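Local coordinates for Two-component response regulator yesN (Fusobacterium nucleatum, PDB 3LSG), which probably binds specific DNA sequences to regulate transcription through this C-terminal AraC-type domain of a two-component response regulator, at residues A[9-14]-A[46-51]; A[23-28]-A[34-39]; A[84-89]-A[96-101]; A[61-66]-A[75-80]. All coordinates share one frame; numbering follows the deposited sequence.

Interaction 1 of 4, residues A[9-14]-A[46-51]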
loop_
_atom_site.group_PDB
_atom_site.type_symbol
_atom_site.label_atom_id
_atom_site.label_comp_id
_atom_site.label_asym_id
_atom_site.label_seq_id
_atom_site.Cartn_x
_atom_site.Cartn_y
_atom_site.Cartn_z
ATOM N N ASN A 9 8.421 1.935 18.538
ATOM C CA ASN A 9 9.836 1.686 18.284
ATOM C C ASN A 9 10.062 0.828 17.051
ATOM O O ASN A 9 10.950 1.097 16.250
ATOM C CB ASN A 9 10.493 1.003 19.491
ATOM C CG ASN A 9 10.680 1.941 20.661
ATOM O OD1 ASN A 9 10.269 3.105 20.619
ATOM N ND2 ASN A 9 11.300 1.437 21.724
ATOM N N ILE A 10 9.277 -0.231 16.924
ATOM C CA ILE A 10 9.393 -1.108 15.774
ATOM C C ILE A 10 9.160 -0.300 14.509
ATOM O O ILE A 10 9.910 -0.411 13.539
ATOM C CB ILE A 10 8.361 -2.262 15.840
ATOM C CG1 ILE A 10 8.626 -3.159 17.046
ATOM C CG2 ILE A 10 8.403 -3.116 14.577
ATOM C CD1 ILE A 10 7.538 -4.196 17.219
ATOM N N ILE A 11 8.113 0.513 14.514
ATOM C CA ILE A 11 7.803 1.305 13.335
ATOM C C ILE A 11 8.908 2.333 13.034
ATOM O O ILE A 11 9.258 2.551 11.880
ATOM C CB ILE A 11 6.432 1.997 13.462
ATOM C CG1 ILE A 11 5.333 0.940 13.605
ATOM C CG2 ILE A 11 6.184 2.895 12.255
ATOM C CD1 ILE A 11 4.001 1.487 14.085
ATOM N N GLU A 12 9.479 2.933 14.073
ATOM C CA GLU A 12 10.545 3.909 13.869
ATOM C C GLU A 12 11.767 3.267 13.208
ATOM O O GLU A 12 12.446 3.874 12.365
ATOM C CB GLU A 12 10.930 4.561 15.193
ATOM C CG GLU A 12 12.169 5.434 15.106
ATOM C CD GLU A 12 12.050 6.545 14.070
ATOM O OE1 GLU A 12 10.925 7.037 13.841
ATOM O OE2 GLU A 12 13.089 6.940 13.496
ATOM N N GLU A 13 12.030 2.026 13.594
ATOM C CA GLU A 13 13.162 1.276 13.086
ATOM C C GLU A 13 12.873 0.757 11.685
ATOM O O GLU A 13 13.782 0.600 10.873
ATOM C CB GLU A 13 13.447 0.103 14.032
ATOM C CG GLU A 13 14.889 -0.354 14.059
ATOM C CD GLU A 13 15.155 -1.491 13.096
ATOM O OE1 GLU A 13 14.481 -2.538 13.215
ATOM O OE2 GLU A 13 16.044 -1.341 12.230
ATOM N N SER A 14 11.599 0.519 11.389
ATOM C CA SER A 14 11.248 -0.263 10.208
ATOM C C SER A 14 10.638 0.504 9.046
ATOM O O SER A 14 10.532 -0.038 7.935
ATOM C CB SER A 14 10.293 -1.412 10.595
ATOM O OG SER A 14 10.844 -2.232 11.612
ATOM N N ILE A 46 -5.780 6.015 14.793
ATOM C CA ILE A 46 -5.854 5.941 13.346
ATOM C C ILE A 46 -5.320 4.574 12.957
ATOM O O ILE A 46 -4.640 3.938 13.751
ATOM C CB ILE A 46 -4.984 7.027 12.669
ATOM C CG1 ILE A 46 -3.503 6.797 12.976
ATOM C CG2 ILE A 46 -5.398 8.422 13.125
ATOM C CD1 ILE A 46 -2.569 7.681 12.166
ATOM N N PRO A 47 -5.638 4.119 11.741
ATOM C CA PRO A 47 -5.216 2.805 11.242
ATOM C C PRO A 47 -3.697 2.685 11.146
ATOM O O PRO A 47 -3.012 3.684 10.905
ATOM C CB PRO A 47 -5.828 2.744 9.836
ATOM C CG PRO A 47 -6.974 3.709 9.863
ATOM C CD PRO A 47 -6.581 4.799 10.829
ATOM N N PHE A 48 -3.179 1.471 11.324
ATOM C CA PHE A 48 -1.739 1.246 11.183
ATOM C C PHE A 48 -1.181 1.821 9.879
ATOM O O PHE A 48 -0.148 2.482 9.882
ATOM C CB PHE A 48 -1.398 -0.240 11.256
ATOM C CG PHE A 48 -0.060 -0.573 10.650
ATOM C CD1 PHE A 48 1.105 -0.402 11.373
ATOM C CD2 PHE A 48 0.029 -1.028 9.353
ATOM C CE1 PHE A 48 2.349 -0.693 10.808
ATOM C CE2 PHE A 48 1.271 -1.313 8.777
ATOM C CZ PHE A 48 2.423 -1.150 9.505
ATOM N N GLN A 49 -1.871 1.573 8.765
ATOM C CA GLN A 49 -1.391 2.030 7.462
ATOM C C GLN A 49 -1.237 3.558 7.383
ATOM O O GLN A 49 -0.323 4.056 6.737
ATOM C CB GLN A 49 -2.314 1.539 6.340
ATOM C CG GLN A 49 -2.296 0.026 6.111
ATOM C CD GLN A 49 -3.275 -0.747 7.011
ATOM O OE1 GLN A 49 -3.819 -0.218 7.990
ATOM N NE2 GLN A 49 -3.505 -2.002 6.669
ATOM N N ASP A 50 -2.158 4.292 8.007
ATOM C CA ASP A 50 -2.123 5.755 7.999
ATOM C C ASP A 50 -0.973 6.253 8.876
ATOM O O ASP A 50 -0.319 7.238 8.566
ATOM C CB ASP A 50 -3.437 6.346 8.534
ATOM C CG ASP A 50 -4.616 6.125 7.591
ATOM O OD1 ASP A 50 -4.412 5.557 6.501
ATOM O OD2 ASP A 50 -5.750 6.526 7.947
ATOM N N TYR A 51 -0.758 5.578 10.002
ATOM C CA TYR A 51 0.343 5.932 10.883
ATOM C C TYR A 51 1.669 5.690 10.165
ATOM O O TYR A 51 2.599 6.495 10.249
ATOM C CB TYR A 51 0.267 5.123 12.179
ATOM C CG TYR A 51 1.327 5.486 13.205
ATOM C CD1 TYR A 51 1.047 6.368 14.238
ATOM C CD2 TYR A 51 2.592 4.928 13.145
ATOM C CE1 TYR A 51 2.013 6.689 15.190
ATOM C CE2 TYR A 51 3.563 5.241 14.072
ATOM C CZ TYR A 51 3.268 6.119 15.099
ATOM O OH TYR A 51 4.233 6.428 16.022
#
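With chi1 at -61° and chi2 at 165°, the CG1 branch of Ile11 stretches away from helix 2-14 and carries CD1 to two aromatic rings of segment 46-51. Tyr51 meets it with its ring swung anti to the backbone N (chi1 -176°). Ile11 CD1 lies 3.8 Å from both Tyr51 CD2 and Tyr51 CE2, oblique to the ring. Ile11 CG2, the other branch, sits in the plane of the same ring at its edge, 4.0 Å from Tyr51 CE2, so both branches of the isoleucine meet the CD2-CE2 side of the ring. Phe48 is looser: Ile11 CD1 comes to its edge, 4.3 Å from Phe48 CE1. The CA atoms of Ile11 and Tyr51 are still 9.1 Å apart, which leaves side chains alone to bridge the two backbones. Phe40 and Phe44 meet the Tyr51 ring edge-to-face, while Phe48 also packs on Leu22 and Leu25. Glu12, beside Ile11, forms a salt bridge with Lys55 of the long helix. Pro47 is the N-cap of helix 48-66; Ile11 thus packs helix 2-14 on the opening turn of the long helix that links the two helix-turn-helix units of an AraC-type domain.

Interaction 2 of 4, residues A[23-28]-A[34-39]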
loop_
_atom_site.group_PDB
_atom_site.type_symbol
_atom_site.label_atom_id
_atom_site.label_comp_id
_atom_site.label_asym_id
_atom_site.label_seq_id
_atom_site.Cartn_x
_atom_site.Cartn_y
_atom_site.Cartn_z
ATOM N N SER A 23 1.408 -7.096 8.439
ATOM C CA SER A 23 1.725 -8.503 8.707
ATOM C C SER A 23 3.111 -8.729 9.337
ATOM O O SER A 23 3.291 -9.605 10.188
ATOM C CB SER A 23 1.583 -9.320 7.414
ATOM O OG SER A 23 0.217 -9.390 7.026
ATOM N N VAL A 24 4.090 -7.942 8.914
ATOM C CA VAL A 24 5.427 -8.021 9.491
ATOM C C VAL A 24 5.365 -7.553 10.946
ATOM O O VAL A 24 5.933 -8.186 11.839
ATOM C CB VAL A 24 6.427 -7.159 8.687
ATOM C CG1 VAL A 24 7.796 -7.117 9.374
ATOM C CG2 VAL A 24 6.555 -7.677 7.261
ATOM N N LEU A 25 4.663 -6.446 11.192
ATOM C CA LEU A 25 4.484 -5.970 12.563
ATOM C C LEU A 25 3.763 -7.005 13.435
ATOM O O LEU A 25 4.186 -7.316 14.549
ATOM C CB LEU A 25 3.710 -4.650 12.587
ATOM C CG LEU A 25 3.479 -4.027 13.967
ATOM C CD1 LEU A 25 4.806 -3.868 14.743
ATOM C CD2 LEU A 25 2.801 -2.678 13.838
ATOM N N SER A 26 2.673 -7.550 12.928
ATOM C CA SER A 26 1.861 -8.427 13.756
ATOM C C SER A 26 2.684 -9.659 14.145
ATOM O O SER A 26 2.623 -10.134 15.287
ATOM C CB SER A 26 0.546 -8.783 13.036
ATOM O OG SER A 26 0.754 -9.813 12.084
ATOM N N GLU A 27 3.489 -10.141 13.207
ATOM C CA GLU A 27 4.354 -11.302 13.438
ATOM C C GLU A 27 5.383 -10.993 14.516
ATOM O O GLU A 27 5.693 -11.832 15.361
ATOM C CB GLU A 27 5.045 -11.712 12.132
ATOM C CG GLU A 27 6.385 -12.439 12.295
ATOM C CD GLU A 27 7.605 -11.492 12.283
ATOM O OE1 GLU A 27 7.605 -10.443 11.563
ATOM O OE2 GLU A 27 8.583 -11.816 12.996
ATOM N N LYS A 28 5.902 -9.772 14.494
ATOM C CA LYS A 28 6.853 -9.349 15.509
ATOM C C LYS A 28 6.199 -9.304 16.880
ATOM O O LYS A 28 6.866 -9.447 17.892
ATOM C CB LYS A 28 7.440 -7.967 15.172
ATOM C CG LYS A 28 8.501 -7.989 14.094
ATOM C CD LYS A 28 9.456 -6.823 14.244
ATOM C CE LYS A 28 10.778 -7.122 13.555
ATOM N NZ LYS A 28 11.831 -6.138 13.914
ATOM N N GLY A 34 -5.393 -9.279 11.834
ATOM C CA GLY A 34 -6.770 -8.944 12.148
ATOM C C GLY A 34 -6.933 -8.323 13.520
ATOM O O GLY A 34 -7.586 -7.300 13.657
ATOM N N TYR A 35 -6.349 -8.937 14.547
ATOM C CA TYR A 35 -6.406 -8.334 15.873
ATOM C C TYR A 35 -5.540 -7.074 16.002
ATOM O O TYR A 35 -5.966 -6.078 16.592
ATOM C CB TYR A 35 -6.054 -9.342 16.970
ATOM C CG TYR A 35 -6.042 -8.678 18.311
ATOM C CD1 TYR A 35 -7.236 -8.334 18.943
ATOM C CD2 TYR A 35 -4.841 -8.331 18.925
ATOM C CE1 TYR A 35 -7.228 -7.690 20.170
ATOM C CE2 TYR A 35 -4.827 -7.689 20.153
ATOM C CZ TYR A 35 -6.022 -7.377 20.772
ATOM O OH TYR A 35 -6.004 -6.741 21.997
ATOM N N LEU A 36 -4.320 -7.105 15.463
ATOM C CA LEU A 36 -3.482 -5.909 15.533
ATOM C C LEU A 36 -4.175 -4.707 14.891
ATOM O O LEU A 36 -4.122 -3.596 15.412
ATOM C CB LEU A 36 -2.126 -6.140 14.878
ATOM C CG LEU A 36 -1.208 -4.913 14.861
ATOM C CD1 LEU A 36 -0.903 -4.430 16.264
ATOM C CD2 LEU A 36 0.073 -5.229 14.099
ATOM N N SER A 37 -4.831 -4.921 13.761
ATOM C CA SER A 37 -5.485 -3.802 13.080
ATOM C C SER A 37 -6.436 -3.065 14.017
ATOM O O SER A 37 -6.415 -1.837 14.101
ATOM C CB SER A 37 -6.247 -4.273 11.843
ATOM O OG SER A 37 -7.086 -3.231 11.370
ATOM N N ILE A 38 -7.276 -3.834 14.702
ATOM C CA ILE A 38 -8.217 -3.308 15.699
ATOM C C ILE A 38 -7.516 -2.685 16.908
ATOM O O ILE A 38 -7.867 -1.599 17.359
ATOM C CB ILE A 38 -9.155 -4.432 16.202
ATOM C CG1 ILE A 38 -10.034 -4.932 15.049
ATOM C CG2 ILE A 38 -10.000 -3.962 17.416
ATOM C CD1 ILE A 38 -10.913 -6.123 15.421
HETATM N N MSE A 39 -6.527 -3.379 17.447
HETATM C CA MSE A 39 -5.869 -2.872 18.641
HETATM C C MSE A 39 -5.047 -1.623 18.325
HETATM O O MSE A 39 -5.013 -0.678 19.119
HETATM C CB MSE A 39 -5.018 -3.950 19.307
HETATM C CG MSE A 39 -4.211 -3.436 20.494
HETATM SE SE MSE A 39 -2.411 -2.848 19.972
HETATM C CE MSE A 39 -1.492 -4.539 20.327
#
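Apolar packing between Leu25 and Leu36 carries this contact, and one methyl, Leu36 CD2, does nearly all the touching. It stands 3.6 Å from Leu25 CG and 3.7 Å from Leu25 CD2, the two leucine side chains crossing at about a right angle. Leu36 has CG anti to its own nitrogen (chi1 178°), which throws the branch out from helix 33-44 toward helix 22-28. There CD2 also presses on Ser26, lying 3.7 Å from Ser26 CB and 3.7 Å from Ser26 N; it therefore rests against backbone as well as side chain. The small Ser26 is consistent with the close approach of the helices, its CA 6.2 Å from Leu36 CA. Leu22 and Leu29 pack on Leu36 too, and Leu25 reaches Ile10 of helix 2-14.

The polar interactions lie around this apolar patch. Ser33 OG, next to segment 34-39, is hydrogen-bonded to both Ser23 OG and Ser26 OG, tying the start of helix 33-44 to helix 22-28, and Tyr35 N is hydrogen-bonded to Ser32 OG. Contacts between subunits form a third group: Ser23 OG bonds Glu81 of the second subunit, and Ser37 OG bonds Asp82 of that subunit. Two helices packed over a leucine pair across a tight turn form the first helix-turn-helix motif of the domain, in which helix 33-44 is probably the recognition helix, as in AraC-type relatives.

Interaction 3 of 4, residues A[84-89]-A[96-101]. With PO4 (phosphate ion), chain F.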
loop_
_atom_site.group_PDB
_atom_site.type_symbol
_atom_site.label_atom_id
_atom_site.label_comp_id
_atom_site.label_asym_id
_atom_site.label_seq_id
_atom_site.Cartn_x
_atom_site.Cartn_y
_atom_site.Cartn_z
ATOM N N ASN A 84 7.032 7.055 -8.489
ATOM C CA ASN A 84 5.794 7.715 -8.887
ATOM C C ASN A 84 4.663 7.483 -7.902
ATOM O O ASN A 84 3.840 8.367 -7.680
ATOM C CB ASN A 84 5.388 7.317 -10.296
ATOM C CG ASN A 84 6.300 7.922 -11.330
ATOM O OD1 ASN A 84 6.635 9.107 -11.253
ATOM N ND2 ASN A 84 6.726 7.118 -12.290
ATOM N N TYR A 85 4.642 6.305 -7.290
ATOM C CA TYR A 85 3.668 6.027 -6.243
ATOM C C TYR A 85 3.956 6.912 -5.033
ATOM O O TYR A 85 3.053 7.492 -4.454
ATOM C CB TYR A 85 3.672 4.546 -5.853
ATOM C CG TYR A 85 2.448 4.145 -5.043
ATOM C CD1 TYR A 85 1.164 4.227 -5.591
ATOM C CD2 TYR A 85 2.576 3.694 -3.737
ATOM C CE1 TYR A 85 0.047 3.867 -4.856
ATOM C CE2 TYR A 85 1.470 3.321 -2.991
ATOM C CZ TYR A 85 0.207 3.408 -3.551
ATOM O OH TYR A 85 -0.890 3.033 -2.798
ATOM N N PHE A 86 5.224 7.005 -4.652
ATOM C CA PHE A 86 5.656 7.982 -3.647
ATOM C C PHE A 86 5.137 9.397 -3.934
ATOM O O PHE A 86 4.593 10.052 -3.059
ATOM C CB PHE A 86 7.187 8.025 -3.527
ATOM C CG PHE A 86 7.705 9.269 -2.811
ATOM C CD1 PHE A 86 7.477 9.455 -1.448
ATOM C CD2 PHE A 86 8.391 10.242 -3.499
ATOM C CE1 PHE A 86 7.935 10.599 -0.791
ATOM C CE2 PHE A 86 8.867 11.382 -2.848
ATOM C CZ PHE A 86 8.639 11.560 -1.504
ATOM N N ILE A 87 5.300 9.862 -5.165
ATOM C CA ILE A 87 4.832 11.199 -5.526
ATOM C C ILE A 87 3.310 11.334 -5.353
ATOM O O ILE A 87 2.828 12.349 -4.841
ATOM C CB ILE A 87 5.255 11.561 -6.968
ATOM C CG1 ILE A 87 6.745 11.941 -7.020
ATOM C CG2 ILE A 87 4.412 12.712 -7.507
ATOM C CD1 ILE A 87 7.335 11.849 -8.444
ATOM N N THR A 88 2.556 10.305 -5.750
ATOM C CA THR A 88 1.108 10.346 -5.594
ATOM C C THR A 88 0.672 10.361 -4.126
ATOM O O THR A 88 -0.295 11.047 -3.780
ATOM C CB THR A 88 0.384 9.191 -6.321
ATOM O OG1 THR A 88 0.645 7.956 -5.643
ATOM C CG2 THR A 88 0.834 9.095 -7.771
ATOM N N LYS A 89 1.363 9.613 -3.266
ATOM C CA LYS A 89 1.011 9.621 -1.845
ATOM C C LYS A 89 1.360 10.979 -1.231
ATOM O O LYS A 89 0.586 11.536 -0.460
ATOM C CB LYS A 89 1.717 8.486 -1.079
ATOM C CG LYS A 89 1.172 7.077 -1.358
ATOM C CD LYS A 89 -0.263 6.945 -0.859
ATOM C CE LYS A 89 -0.723 5.501 -0.825
ATOM N NZ LYS A 89 -2.193 5.414 -0.565
ATOM N N ILE A 96 0.511 19.111 -2.459
ATOM C CA ILE A 96 1.406 19.508 -3.559
ATOM C C ILE A 96 2.472 18.417 -3.776
ATOM O O ILE A 96 2.610 17.526 -2.952
ATOM C CB ILE A 96 2.102 20.868 -3.308
ATOM C CG1 ILE A 96 2.974 20.808 -2.048
ATOM C CG2 ILE A 96 1.069 22.030 -3.236
ATOM C CD1 ILE A 96 3.644 22.166 -1.699
ATOM N N THR A 97 3.214 18.495 -4.882
ATOM C CA THR A 97 4.214 17.473 -5.197
ATOM C C THR A 97 5.505 17.714 -4.412
ATOM O O THR A 97 5.711 18.803 -3.864
ATOM C CB THR A 97 4.564 17.473 -6.701
ATOM O OG1 THR A 97 5.202 18.707 -7.022
ATOM C CG2 THR A 97 3.300 17.344 -7.557
ATOM N N PRO A 98 6.378 16.696 -4.350
ATOM C CA PRO A 98 7.677 16.880 -3.705
ATOM C C PRO A 98 8.469 18.017 -4.329
ATOM O O PRO A 98 9.022 18.833 -3.601
ATOM C CB PRO A 98 8.368 15.535 -3.945
ATOM C CG PRO A 98 7.229 14.551 -3.891
ATOM C CD PRO A 98 6.071 15.265 -4.573
ATOM N N LYS A 99 8.500 18.093 -5.653
ATOM C CA LYS A 99 9.200 19.196 -6.302
ATOM C C LYS A 99 8.593 20.504 -5.842
ATOM O O LYS A 99 9.310 21.440 -5.477
ATOM C CB LYS A 99 9.077 19.088 -7.827
ATOM C CG LYS A 99 10.167 19.795 -8.615
ATOM C CD LYS A 99 10.391 21.226 -8.157
ATOM C CE LYS A 99 11.635 21.344 -7.266
ATOM N NZ LYS A 99 11.852 22.732 -6.758
ATOM N N GLN A 100 7.266 20.588 -5.870
ATOM C CA GLN A 100 6.604 21.857 -5.546
ATOM C C GLN A 100 6.894 22.206 -4.087
ATOM O O GLN A 100 7.002 23.378 -3.711
ATOM C CB GLN A 100 5.084 21.765 -5.793
ATOM C CG GLN A 100 4.707 21.703 -7.277
ATOM C CD GLN A 100 3.244 21.267 -7.536
ATOM O OE1 GLN A 100 2.587 20.693 -6.675
ATOM N NE2 GLN A 100 2.751 21.545 -8.733
ATOM N N TYR A 101 7.042 21.172 -3.270
ATOM C CA TYR A 101 7.292 21.370 -1.848
ATOM C C TYR A 101 8.615 22.107 -1.622
ATOM O O TYR A 101 8.782 22.816 -0.628
ATOM C CB TYR A 101 7.312 20.019 -1.121
ATOM C CG TYR A 101 7.049 20.161 0.345
ATOM C CD1 TYR A 101 5.739 20.198 0.834
ATOM C CD2 TYR A 101 8.094 20.289 1.250
ATOM C CE1 TYR A 101 5.482 20.345 2.181
ATOM C CE2 TYR A 101 7.848 20.444 2.609
ATOM C CZ TYR A 101 6.537 20.468 3.068
ATOM O OH TYR A 101 6.270 20.613 4.410
HETATM P P PO4 F . -1.943 1.738 0.165
HETATM O O1 PO4 F . -1.707 1.871 1.644
HETATM O O2 PO4 F . -2.690 0.467 -0.141
HETATM O O3 PO4 F . -2.759 2.923 -0.301
HETATM O O4 PO4 F . -0.614 1.713 -0.547
#
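Pro98 presses the CG corner of its ring on Phe86 and Ile87 of a helix whose Tyr85 and Lys89 share a phosphate with the second subunit. This helix, 83-94, is probably the recognition helix of the second helix-turn-helix motif in the AraC-type domain, and Pro98 opens the short C-terminal helix 98-101 packed beside it. Pro98 CG lies 3.7 Å from Phe86 CE2, oblique to that ring, and 4.1 Å from Ile87 CG1. Phe86, CG anti to the backbone N (chi1 164°), slides its ring past the proline in the opposite direction, and Ala60, Ile74 and Ala75 pack on it as well. Leu64 and Phe90 add further apolar partners for Pro98.

Thr97 sets where the short helix starts. It forms a capping box with Gln100: Gln100 N donates to Thr97 OG1 at 3.0 Å, and Thr97 N returns a nearly straight bond (172°) to Gln100 OE1 at 2.9 Å. Across helix 83-94, Lys89 bends at chi2 and places CG over one face of the Tyr85 ring, offset toward its rim; both polar ends reach the phosphate, probably an ion from the crystallisation liquor. Tyr85 and Lys89 of the second subunit bond it too. In this chain, Tyr85 OH donates to phosphate O4 and Lys89 NZ to phosphate O3, each across 2.6 Å.

Interaction 4 of 4, residues A[61-66]-A[75-80]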
loop_
_atom_site.group_PDB
_atom_site.type_symbol
_atom_site.label_atom_id
_atom_site.label_comp_id
_atom_site.label_asym_id
_atom_site.label_seq_id
_atom_site.Cartn_x
_atom_site.Cartn_y
_atom_site.Cartn_z
ATOM N N LYS A 61 9.338 14.939 3.951
ATOM C CA LYS A 61 9.378 16.379 4.178
ATOM C C LYS A 61 10.760 16.828 4.642
ATOM O O LYS A 61 11.343 17.763 4.101
ATOM C CB LYS A 61 8.327 16.776 5.220
ATOM C CG LYS A 61 8.395 18.250 5.631
ATOM C CD LYS A 61 7.321 18.603 6.655
ATOM C CE LYS A 61 7.649 19.906 7.375
ATOM N NZ LYS A 61 6.549 20.301 8.302
ATOM N N LEU A 62 11.282 16.145 5.648
ATOM C CA LEU A 62 12.586 16.469 6.206
ATOM C C LEU A 62 13.680 16.425 5.133
ATOM O O LEU A 62 14.467 17.361 4.991
ATOM C CB LEU A 62 12.904 15.525 7.377
ATOM C CG LEU A 62 14.243 15.659 8.090
ATOM C CD1 LEU A 62 14.500 17.107 8.505
ATOM C CD2 LEU A 62 14.320 14.730 9.304
ATOM N N LEU A 63 13.722 15.349 4.367
ATOM C CA LEU A 63 14.741 15.211 3.328
ATOM C C LEU A 63 14.610 16.257 2.215
ATOM O O LEU A 63 15.610 16.791 1.722
ATOM C CB LEU A 63 14.681 13.806 2.733
ATOM C CG LEU A 63 15.025 12.672 3.700
ATOM C CD1 LEU A 63 14.741 11.331 3.053
ATOM C CD2 LEU A 63 16.482 12.738 4.127
ATOM N N LEU A 64 13.380 16.541 1.804
ATOM C CA LEU A 64 13.154 17.568 0.791
ATOM C C LEU A 64 13.701 18.933 1.200
ATOM O O LEU A 64 14.261 19.641 0.384
ATOM C CB LEU A 64 11.675 17.714 0.506
ATOM C CG LEU A 64 11.083 16.547 -0.262
ATOM C CD1 LEU A 64 9.584 16.613 -0.179
ATOM C CD2 LEU A 64 11.560 16.605 -1.717
ATOM N N LEU A 65 13.540 19.287 2.468
ATOM C CA LEU A 65 13.926 20.608 2.949
ATOM C C LEU A 65 15.392 20.690 3.355
ATOM O O LEU A 65 15.958 21.781 3.418
ATOM C CB LEU A 65 13.035 21.029 4.124
ATOM C CG LEU A 65 11.553 21.218 3.796
ATOM C CD1 LEU A 65 10.758 21.526 5.058
ATOM C CD2 LEU A 65 11.353 22.322 2.767
ATOM N N THR A 66 16.018 19.549 3.622
ATOM C CA THR A 66 17.372 19.582 4.161
ATOM C C THR A 66 18.429 19.020 3.215
ATOM O O THR A 66 19.620 19.112 3.500
ATOM C CB THR A 66 17.468 18.856 5.512
ATOM O OG1 THR A 66 17.000 17.511 5.365
ATOM C CG2 THR A 66 16.622 19.572 6.566
ATOM N N ALA A 75 12.220 8.664 -2.167
ATOM C CA ALA A 75 11.266 7.551 -2.168
ATOM C C ALA A 75 11.919 6.316 -1.559
ATOM O O ALA A 75 11.371 5.680 -0.663
ATOM C CB ALA A 75 10.785 7.248 -3.587
ATOM N N GLU A 76 13.110 5.988 -2.036
ATOM C CA GLU A 76 13.821 4.813 -1.548
ATOM C C GLU A 76 14.096 4.913 -0.048
ATOM O O GLU A 76 13.979 3.944 0.686
ATOM C CB GLU A 76 15.146 4.657 -2.295
ATOM C CG GLU A 76 15.995 3.509 -1.804
ATOM C CD GLU A 76 17.247 3.350 -2.634
ATOM O OE1 GLU A 76 17.874 4.385 -2.952
ATOM O OE2 GLU A 76 17.596 2.197 -2.975
ATOM N N GLN A 77 14.452 6.103 0.403
ATOM C CA GLN A 77 14.842 6.286 1.795
ATOM C C GLN A 77 13.664 6.323 2.765
ATOM O O GLN A 77 13.857 6.258 3.976
ATOM C CB GLN A 77 15.711 7.535 1.928
ATOM C CG GLN A 77 17.044 7.335 1.239
ATOM C CD GLN A 77 17.991 8.491 1.423
ATOM O OE1 GLN A 77 17.923 9.214 2.415
ATOM N NE2 GLN A 77 18.886 8.675 0.462
ATOM N N VAL A 78 12.448 6.433 2.246
ATOM C CA VAL A 78 11.274 6.416 3.129
ATOM C C VAL A 78 10.396 5.197 2.882
ATOM O O VAL A 78 9.221 5.176 3.240
ATOM C CB VAL A 78 10.457 7.732 3.072
ATOM C CG1 VAL A 78 11.381 8.911 3.355
ATOM C CG2 VAL A 78 9.782 7.897 1.710
ATOM N N GLY A 79 10.976 4.171 2.266
ATOM C CA GLY A 79 10.285 2.902 2.148
ATOM C C GLY A 79 9.412 2.702 0.916
ATOM O O GLY A 79 8.570 1.814 0.924
ATOM N N PHE A 80 9.613 3.499 -0.134
ATOM C CA PHE A 80 8.844 3.342 -1.378
ATOM C C PHE A 80 9.731 2.815 -2.496
ATOM O O PHE A 80 10.726 3.449 -2.830
ATOM C CB PHE A 80 8.272 4.687 -1.843
ATOM C CG PHE A 80 7.054 5.120 -1.098
ATOM C CD1 PHE A 80 5.788 4.882 -1.616
ATOM C CD2 PHE A 80 7.166 5.777 0.121
ATOM C CE1 PHE A 80 4.651 5.299 -0.924
ATOM C CE2 PHE A 80 6.048 6.193 0.806
ATOM C CZ PHE A 80 4.784 5.943 0.292
#
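Gln77 and Val78 face Leu63 just where helix 71-77 stops, in a Schellman motif: Phe80 N bonds back to Ala75 O at 2.9 Å, Gly79 N makes a weak bond to Glu76 O, and Gly79 takes the left-handed conformation (phi 90°) that favours glycine at such a helix end. Ala75 O also accepts from Val78 N. Across from this helix end, Leu63 does the touching from helix 48-66, chiefly through CD1. That methyl lies 4.2 Å from Val78 CG1 and 4.1 Å from Gln77 CB. Gln77 runs extended beyond CG (chi2 -176°) and crosses Leu63 obliquely, placing OE1 3.9 Å from Leu63 CD1, a van der Waals contact with the amide oxygen beside the two leucine methyls. The CA atoms of Leu63 and Gln77 are 9.1 Å apart, and side chains alone span the gap. Ile74 extends the apolar surface on Leu63, and Lys59 packs on Val78. The contact seats the C-terminal end of helix 71-77, the first helix of the second helix-turn-helix motif, on the long linker helix of the AraC-type domain.

The four contacts fall into two pairs, one in and around each helix-turn-helix unit, with helix 48-66 running between them. Interaction 2 is nested in the loop closed by interaction 1; their centres are 11 Å apart and they meet directly, Phe48 CE1 lying 3.7 Å from Leu25 CD2. Interactions 3 and 4 are also 11 Å apart between centres and join through Phe86 CB and Ala75 CB at 3.7 Å. Interactions 1 and 4 share helix 48-66 without touching, nearest atoms about 6 Å apart. Interactions 2 and 3 lie on opposite sides of the chain's centre, about 29 Å between centres, yet both reach the second subunit, and interaction 3 shares its phosphate with it.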